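Local atomic coordinates of transcription factor MBP1 (Magnaporthe oryzae, PDB entry 4UX5), a protein that binds DNA through its N-terminal winged helix-turn-helix (KilA-N) domain, the part present here, and probably activates transcription by RNA polymerase II. Residues A62-R65 and I66-E70; A95-A98 and L99-N103; I105-R108 and L109-I112. All coordinates share one frame; numbering follows the deposited sequence.

Interaction 1: residues A62-R65 and I66-E70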
loop_
_atom_site.group_PDB
_atom_site.type_symbol
_atom_site.label_atom_id
_atom_site.label_comp_id
_atom_site.label_asym_id
_atom_site.label_seq_id
_atom_site.Cartn_x
_atom_site.Cartn_y
_atom_site.Cartn_z
ATOM N N ALA A 62 11.829 11.645 -8.269
ATOM C CA ALA A 62 11.863 11.488 -9.721
ATOM C C ALA A 62 11.075 10.261 -10.167
ATOM O O ALA A 62 10.207 10.352 -11.037
ATOM C CB ALA A 62 13.301 11.397 -10.210
ATOM N N ARG A 63 11.381 9.115 -9.570
ATOM C CA ARG A 63 10.701 7.882 -9.937
ATOM C C ARG A 63 9.275 7.865 -9.400
ATOM O O ARG A 63 8.416 7.185 -9.954
ATOM C CB ARG A 63 11.481 6.656 -9.451
ATOM C CG ARG A 63 11.745 6.588 -7.957
ATOM C CD ARG A 63 12.592 5.360 -7.634
ATOM N NE ARG A 63 12.747 5.133 -6.199
ATOM C CZ ARG A 63 13.816 5.486 -5.493
ATOM N NH1 ARG A 63 14.837 6.088 -6.088
ATOM N NH2 ARG A 63 13.865 5.235 -4.191
ATOM N N THR A 64 9.022 8.621 -8.335
ATOM C CA THR A 64 7.661 8.786 -7.834
ATOM C C THR A 64 6.780 9.379 -8.927
ATOM O O THR A 64 5.667 8.911 -9.166
ATOM C CB THR A 64 7.601 9.695 -6.586
ATOM O OG1 THR A 64 8.315 9.084 -5.505
ATOM C CG2 THR A 64 6.160 9.923 -6.157
ATOM N N ARG A 65 7.296 10.405 -9.598
ATOM C CA ARG A 65 6.572 11.057 -10.684
ATOM C C ARG A 65 6.381 10.117 -11.872
ATOM O O ARG A 65 5.299 10.056 -12.456
ATOM C CB ARG A 65 7.306 12.321 -11.136
ATOM C CG ARG A 65 6.629 13.035 -12.295
ATOM C CD ARG A 65 7.572 14.008 -12.982
ATOM N NE ARG A 65 6.982 14.562 -14.198
ATOM C CZ ARG A 65 7.641 15.309 -15.078
ATOM N NH1 ARG A 65 8.922 15.594 -14.881
ATOM N NH2 ARG A 65 7.022 15.770 -16.156
ATOM N N ILE A 66 7.436 9.385 -12.220
ATOM C CA ILE A 66 7.391 8.458 -13.346
ATOM C C ILE A 66 6.414 7.313 -13.086
ATOM O O ILE A 66 5.637 6.938 -13.965
ATOM C CB ILE A 66 8.784 7.874 -13.650
ATOM C CG1 ILE A 66 9.762 8.995 -14.008
ATOM C CG2 ILE A 66 8.704 6.859 -14.780
ATOM C CD1 ILE A 66 11.161 8.510 -14.313
ATOM N N LEU A 67 6.453 6.768 -11.875
ATOM C CA LEU A 67 5.560 5.677 -11.502
ATOM C C LEU A 67 4.102 6.121 -11.526
ATOM O O LEU A 67 3.231 5.390 -11.993
ATOM C CB LEU A 67 5.921 5.135 -10.117
ATOM C CG LEU A 67 7.210 4.315 -10.036
ATOM C CD1 LEU A 67 7.704 4.238 -8.601
ATOM C CD2 LEU A 67 6.998 2.924 -10.609
ATOM N N GLU A 68 3.846 7.329 -11.034
ATOM C CA GLU A 68 2.485 7.842 -10.928
ATOM C C GLU A 68 1.906 8.294 -12.266
ATOM O O GLU A 68 0.747 8.012 -12.575
ATOM C CB GLU A 68 2.436 9.005 -9.934
ATOM C CG GLU A 68 2.477 8.577 -8.479
ATOM C CD GLU A 68 2.521 9.754 -7.524
ATOM O OE1 GLU A 68 3.154 10.775 -7.869
ATOM O OE2 GLU A 68 1.929 9.655 -6.428
ATOM N N ARG A 69 2.715 8.992 -13.057
ATOM C CA ARG A 69 2.225 9.629 -14.274
ATOM C C ARG A 69 2.283 8.725 -15.502
ATOM O O ARG A 69 1.674 9.028 -16.528
ATOM C CB ARG A 69 3.013 10.914 -14.547
ATOM C CG ARG A 69 2.642 12.069 -13.630
ATOM C CD ARG A 69 3.382 13.345 -14.000
ATOM N NE ARG A 69 2.634 14.536 -13.605
ATOM C CZ ARG A 69 2.654 15.066 -12.387
ATOM N NH1 ARG A 69 3.388 14.512 -11.431
ATOM N NH2 ARG A 69 1.939 16.151 -12.122
ATOM N N GLU A 70 3.009 7.617 -15.398
ATOM C CA GLU A 70 3.230 6.751 -16.553
ATOM C C GLU A 70 2.949 5.282 -16.251
ATOM O O GLU A 70 2.075 4.668 -16.867
ATOM C CB GLU A 70 4.667 6.909 -17.056
ATOM C CG GLU A 70 5.032 8.330 -17.451
ATOM C CD GLU A 70 6.520 8.514 -17.666
ATOM O OE1 GLU A 70 7.241 7.498 -17.757
ATOM O OE2 GLU A 70 6.970 9.677 -17.736
#
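The carbonyl oxygens of A62, R63, T64 and R65 accept, in turn, the amides of I66, L67, E68 and R69, four consecutive i to i+4 bonds of which L67 N to R63 O is the shortest at 2.8 Å. The turns belong to helix 60-71, which with helix 49-55 probably forms the helix-turn-helix of this winged DNA-binding domain. Each side chain four residues on folds against the carbonyl below it. L67 lays its CG against R63 O at 3.1 Å, while I66 brings CG1 to within 3.3 Å of A62 O, and both residues continue onto L53 of helix 49-55. R63 leaves the helix differently: its chi1 of 58° puts CG between the backbone N and the carbonyl carbon, and the extended chain carries the guanidinium to the bound DNA, where NH2 forms a salt bridge with a phosphate and NH1 is weakly bonded to F58 O. E68 also borders the phosphate backbone, as does L67, which thus packs on both L53 and the DNA. T64 and E68 run side by side in the same direction. T64 CG2, trans to the backbone N, touches E68 OE1 at 3.6 Å, whereas T64 OG1 is hydrogen-bonded to K60 O, one turn back. On the exposed flank two like charges share a turn, with R65 NE and R69 NE 4.4 Å apart, an arrangement likely to be somewhat unfavourable. Their guanidinium planes stand 82° to each other, so the groups do not stack. Instead aliphatic carbon meets nitrogen: R69 NH1 lies 3.7 Å from R65 CG, and R69 CD sits in plane at the edge of the R65 guanidinium, 3.8 Å from R65 NE.

Interaction 2: residues A95-A98 and L99-N103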
loop_
_atom_site.group_PDB
_atom_site.type_symbol
_atom_site.label_atom_id
_atom_site.label_comp_id
_atom_site.label_asym_id
_atom_site.label_seq_id
_atom_site.Cartn_x
_atom_site.Cartn_y
_atom_site.Cartn_z
ATOM N N ALA A 95 6.196 -4.830 -20.258
ATOM C CA ALA A 95 6.063 -3.446 -19.834
ATOM C C ALA A 95 7.337 -3.013 -19.123
ATOM O O ALA A 95 7.750 -1.859 -19.212
ATOM C CB ALA A 95 4.857 -3.271 -18.929
ATOM N N GLY A 96 7.956 -3.954 -18.416
ATOM C CA GLY A 96 9.220 -3.704 -17.750
ATOM C C GLY A 96 10.343 -3.490 -18.747
ATOM O O GLY A 96 11.182 -2.606 -18.571
ATOM N N GLU A 97 10.357 -4.305 -19.799
ATOM C CA GLU A 97 11.347 -4.165 -20.861
ATOM C C GLU A 97 11.187 -2.827 -21.569
ATOM O O GLU A 97 12.172 -2.164 -21.892
ATOM C CB GLU A 97 11.231 -5.313 -21.864
ATOM C CG GLU A 97 12.122 -5.162 -23.085
ATOM C CD GLU A 97 12.195 -6.426 -23.921
ATOM O OE1 GLU A 97 11.643 -7.459 -23.487
ATOM O OE2 GLU A 97 12.806 -6.387 -25.011
ATOM N N ALA A 98 9.937 -2.434 -21.798
ATOM C CA ALA A 98 9.635 -1.154 -22.428
ATOM C C ALA A 98 10.115 -0.001 -21.556
ATOM O O ALA A 98 10.776 0.920 -22.034
ATOM C CB ALA A 98 8.144 -1.035 -22.697
ATOM N N LEU A 99 9.780 -0.069 -20.271
ATOM C CA LEU A 99 10.187 0.940 -19.299
ATOM C C LEU A 99 11.705 1.072 -19.219
ATOM O O LEU A 99 12.238 2.178 -19.130
ATOM C CB LEU A 99 9.626 0.604 -17.916
ATOM C CG LEU A 99 9.958 1.571 -16.780
ATOM C CD1 LEU A 99 9.249 2.899 -16.986
ATOM C CD2 LEU A 99 9.591 0.969 -15.433
ATOM N N ALA A 100 12.392 -0.064 -19.248
ATOM C CA ALA A 100 13.844 -0.083 -19.153
ATOM C C ALA A 100 14.476 0.562 -20.381
ATOM O O ALA A 100 15.499 1.239 -20.282
ATOM C CB ALA A 100 14.345 -1.508 -18.980
ATOM N N HIS A 101 13.862 0.350 -21.540
ATOM C CA HIS A 101 14.327 0.981 -22.766
ATOM C C HIS A 101 14.108 2.489 -22.711
ATOM O O HIS A 101 15.046 3.257 -22.917
ATOM C CB HIS A 101 13.625 0.382 -23.987
ATOM C CG HIS A 101 14.212 -0.916 -24.446
ATOM N ND1 HIS A 101 13.554 -2.121 -24.316
ATOM C CD2 HIS A 101 15.400 -1.200 -25.030
ATOM C CE1 HIS A 101 14.308 -3.087 -24.804
ATOM N NE2 HIS A 101 15.436 -2.556 -25.243
ATOM N N ARG A 102 12.875 2.899 -22.410
ATOM C CA ARG A 102 12.505 4.316 -22.365
ATOM C C ARG A 102 13.367 5.121 -21.397
ATOM O O ARG A 102 13.535 6.328 -21.566
ATOM C CB ARG A 102 11.028 4.482 -21.984
ATOM C CG ARG A 102 10.043 3.869 -22.966
ATOM C CD ARG A 102 8.642 4.439 -22.780
ATOM N NE ARG A 102 8.218 4.460 -21.382
ATOM C CZ ARG A 102 7.543 3.481 -20.784
ATOM N NH1 ARG A 102 7.215 2.388 -21.458
ATOM N NH2 ARG A 102 7.195 3.597 -19.509
ATOM N N ASN A 103 13.909 4.452 -20.385
ATOM C CA ASN A 103 14.741 5.117 -19.393
ATOM C C ASN A 103 16.210 4.715 -19.503
ATOM O O ASN A 103 16.981 4.886 -18.557
ATOM C CB ASN A 103 14.218 4.831 -17.985
ATOM C CG ASN A 103 12.859 5.461 -17.733
ATOM O OD1 ASN A 103 12.766 6.603 -17.283
ATOM N ND2 ASN A 103 11.797 4.719 -18.027
#
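E97 and H101 lie alongside one another, one turn apart on helix 93-102 of the winged helix-turn-helix domain, and point the same way. Their carboxylate and imidazole planes are inclined by 37°. E97 OE2 comes to the edge of the ring, in its plane, 3.6 Å from H101 CE1, and E97 CG packs on the same H101 CE1 at 3.5 Å. With chi1 at -81°, the H101 ring swings back beside its own backbone N, and E97 O is thereby gripped twice: by H101 N at 3.0 Å in the regular helical bond and by H101 ND1 at 2.8 Å in a weak, strongly bent one. The ring also stacks on F106, which E97 touches as well. R102 works on another side of the helix. Its chain bends at chi3, folding the guanidinium down over the preceding turn, so that R102 NH1 reaches A98 CB at 3.8 Å and one face of the group covers L99 CA, offset toward the rim. L99 itself is buried, against A49 and V71, and A100 packs on F113. At N103 the backbone leaves helical geometry, and the side chain turns back to the last turn: N103 ND2 donates to L99 O at 2.8 Å in an almost straight bond (175°), with that oxygen lying in the plane of the amide.

Interaction 3: residues I105-R108 and L109-I112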
loop_
_atom_site.group_PDB
_atom_site.type_symbol
_atom_site.label_atom_id
_atom_site.label_comp_id
_atom_site.label_asym_id
_atom_site.label_seq_id
_atom_site.Cartn_x
_atom_site.Cartn_y
_atom_site.Cartn_z
ATOM N N ILE A 105 18.214 1.883 -19.693
ATOM C CA ILE A 105 18.823 1.034 -18.669
ATOM C C ILE A 105 18.694 -0.455 -19.005
ATOM O O ILE A 105 19.140 -1.316 -18.243
ATOM C CB ILE A 105 18.196 1.314 -17.276
ATOM C CG1 ILE A 105 19.109 0.834 -16.142
ATOM C CG2 ILE A 105 16.803 0.702 -17.171
ATOM C CD1 ILE A 105 20.491 1.442 -16.168
ATOM N N PHE A 106 18.097 -0.754 -20.153
ATOM C CA PHE A 106 17.872 -2.139 -20.554
ATOM C C PHE A 106 19.165 -2.948 -20.669
ATOM O O PHE A 106 19.198 -4.130 -20.324
ATOM C CB PHE A 106 17.119 -2.194 -21.883
ATOM C CG PHE A 106 16.857 -3.592 -22.362
ATOM C CD1 PHE A 106 15.772 -4.309 -21.884
ATOM C CD2 PHE A 106 17.700 -4.194 -23.283
ATOM C CE1 PHE A 106 15.530 -5.600 -22.320
ATOM C CE2 PHE A 106 17.464 -5.482 -23.721
ATOM C CZ PHE A 106 16.378 -6.187 -23.239
ATOM N N ASP A 107 20.222 -2.311 -21.160
ATOM C CA ASP A 107 21.493 -2.997 -21.367
ATOM C C ASP A 107 22.123 -3.467 -20.057
ATOM O O ASP A 107 22.646 -4.579 -19.977
ATOM C CB ASP A 107 22.473 -2.092 -22.119
ATOM C CG ASP A 107 22.081 -1.892 -23.570
ATOM O OD1 ASP A 107 21.404 -2.780 -24.132
ATOM O OD2 ASP A 107 22.453 -0.850 -24.152
ATOM N N ARG A 108 22.074 -2.624 -19.032
ATOM C CA ARG A 108 22.651 -2.982 -17.739
ATOM C C ARG A 108 21.827 -4.062 -17.040
ATOM O O ARG A 108 22.346 -4.827 -16.227
ATOM C CB ARG A 108 22.764 -1.750 -16.838
ATOM C CG ARG A 108 23.499 -2.009 -15.530
ATOM C CD ARG A 108 23.536 -0.768 -14.659
ATOM N NE ARG A 108 24.250 -0.997 -13.406
ATOM C CZ ARG A 108 25.544 -0.747 -13.229
ATOM N NH1 ARG A 108 26.270 -0.259 -14.225
ATOM N NH2 ARG A 108 26.112 -0.984 -12.054
ATOM N N LEU A 109 20.542 -4.123 -17.373
ATOM C CA LEU A 109 19.625 -5.055 -16.729
ATOM C C LEU A 109 19.277 -6.229 -17.635
ATOM O O LEU A 109 18.337 -6.968 -17.358
ATOM C CB LEU A 109 18.338 -4.338 -16.317
ATOM C CG LEU A 109 18.470 -3.107 -15.424
ATOM C CD1 LEU A 109 17.092 -2.545 -15.118
ATOM C CD2 LEU A 109 19.214 -3.446 -14.143
ATOM N N ARG A 110 20.033 -6.394 -18.715
ATOM C CA ARG A 110 19.742 -7.428 -19.711
ATOM C C ARG A 110 19.542 -8.853 -19.155
ATOM O O ARG A 110 18.615 -9.546 -19.585
ATOM C CB ARG A 110 20.844 -7.449 -20.778
ATOM C CG ARG A 110 20.621 -8.484 -21.865
ATOM C CD ARG A 110 21.631 -8.336 -22.993
ATOM N NE ARG A 110 21.490 -7.059 -23.686
ATOM C CZ ARG A 110 20.705 -6.864 -24.741
ATOM N NH1 ARG A 110 19.987 -7.866 -25.230
ATOM N NH2 ARG A 110 20.638 -5.667 -25.307
ATOM N N PRO A 111 20.393 -9.303 -18.206
ATOM C CA PRO A 111 20.211 -10.685 -17.735
ATOM C C PRO A 111 18.858 -10.993 -17.084
ATOM O O PRO A 111 18.398 -12.129 -17.191
ATOM C CB PRO A 111 21.336 -10.852 -16.706
ATOM C CG PRO A 111 22.385 -9.899 -17.150
ATOM C CD PRO A 111 21.633 -8.711 -17.664
ATOM N N ILE A 112 18.230 -10.022 -16.428
ATOM C CA ILE A 112 16.963 -10.287 -15.746
ATOM C C ILE A 112 15.807 -10.358 -16.744
ATOM O O ILE A 112 14.755 -10.928 -16.451
ATOM C CB ILE A 112 16.655 -9.225 -14.662
ATOM C CG1 ILE A 112 15.570 -9.732 -13.706
ATOM C CG2 ILE A 112 16.223 -7.908 -15.287
ATOM C CD1 ILE A 112 15.878 -11.074 -13.081
#
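I105 and L109 form the tightly packed side of this turn, and D107 with R110 the side that faces outward. The buried L109 side chain, with CG beside its own backbone N (chi1 -55°), slants across I105: L109 CD1 meets I105 CG2 at 3.9 Å, and L109 CG rests 3.4 Å from I105 O. The backbone supports the same pair, since L109 N donates to I105 O at 3.3 Å, within the carbonyl plane, and makes a weak second bond to F106 O. Residues D107 to R110 form a type I beta turn, its closing bond from R110 N to D107 O long and weak at 3.4 Å. Toward solvent the contact becomes polar. R110 bends at chi3 (-64°) and sets its guanidinium alongside the D107 carboxylate, the two planes only 23° apart. R110 NH2 then bonds D107 OD1 at 3.2 Å, a single-pronged salt bridge that approaches the oxygen nearly along its C-O direction. The F106 ring stands almost perpendicular to the guanidinium and presses its edge on one face of it, F106 CE2 lying 3.6 Å from R110 NH2. Thus the arginine meets the edge of the ring and not its pi face. R110 NH1 forms its stronger salt bridge with E114, so two acids flank the group, while the exposed R108 reaches E36 in a long, weak ion pair. The turn bridges the parts of the domain: I105 and L109 pack on I52 and A55 of helix 49-55, F106 fits against A100 of helix 93-102 and the ring of F113 in helix 110-114, and P111 and I112 lie on I17 of strand 16-22 and Y30 of strand 25-32.

All three contacts are local, each between side chains a few residues apart in one domain, and all are partly buried. Interaction 1 stays within helix 60-71 and borders the DNA, with R63 and L67 buried and R65, R69 and E70 exposed. Interaction 2, within helix 93-102, buries L99 and A100 and exposes H101 and R102; interaction 3, in the loop leading into helix 110-114, buries F106 and L109 and exposes D107 and R108. The last two adjoin through A100 O and I105 N, 2.9 Å apart and probably hydrogen-bonded. Interaction 1 touches interaction 2 lightly, where I66 CD1 approaches N103 OD1. Regular helical bonding dominates the first two, whereas interaction 3 combines weak turn bonds with a salt bridge.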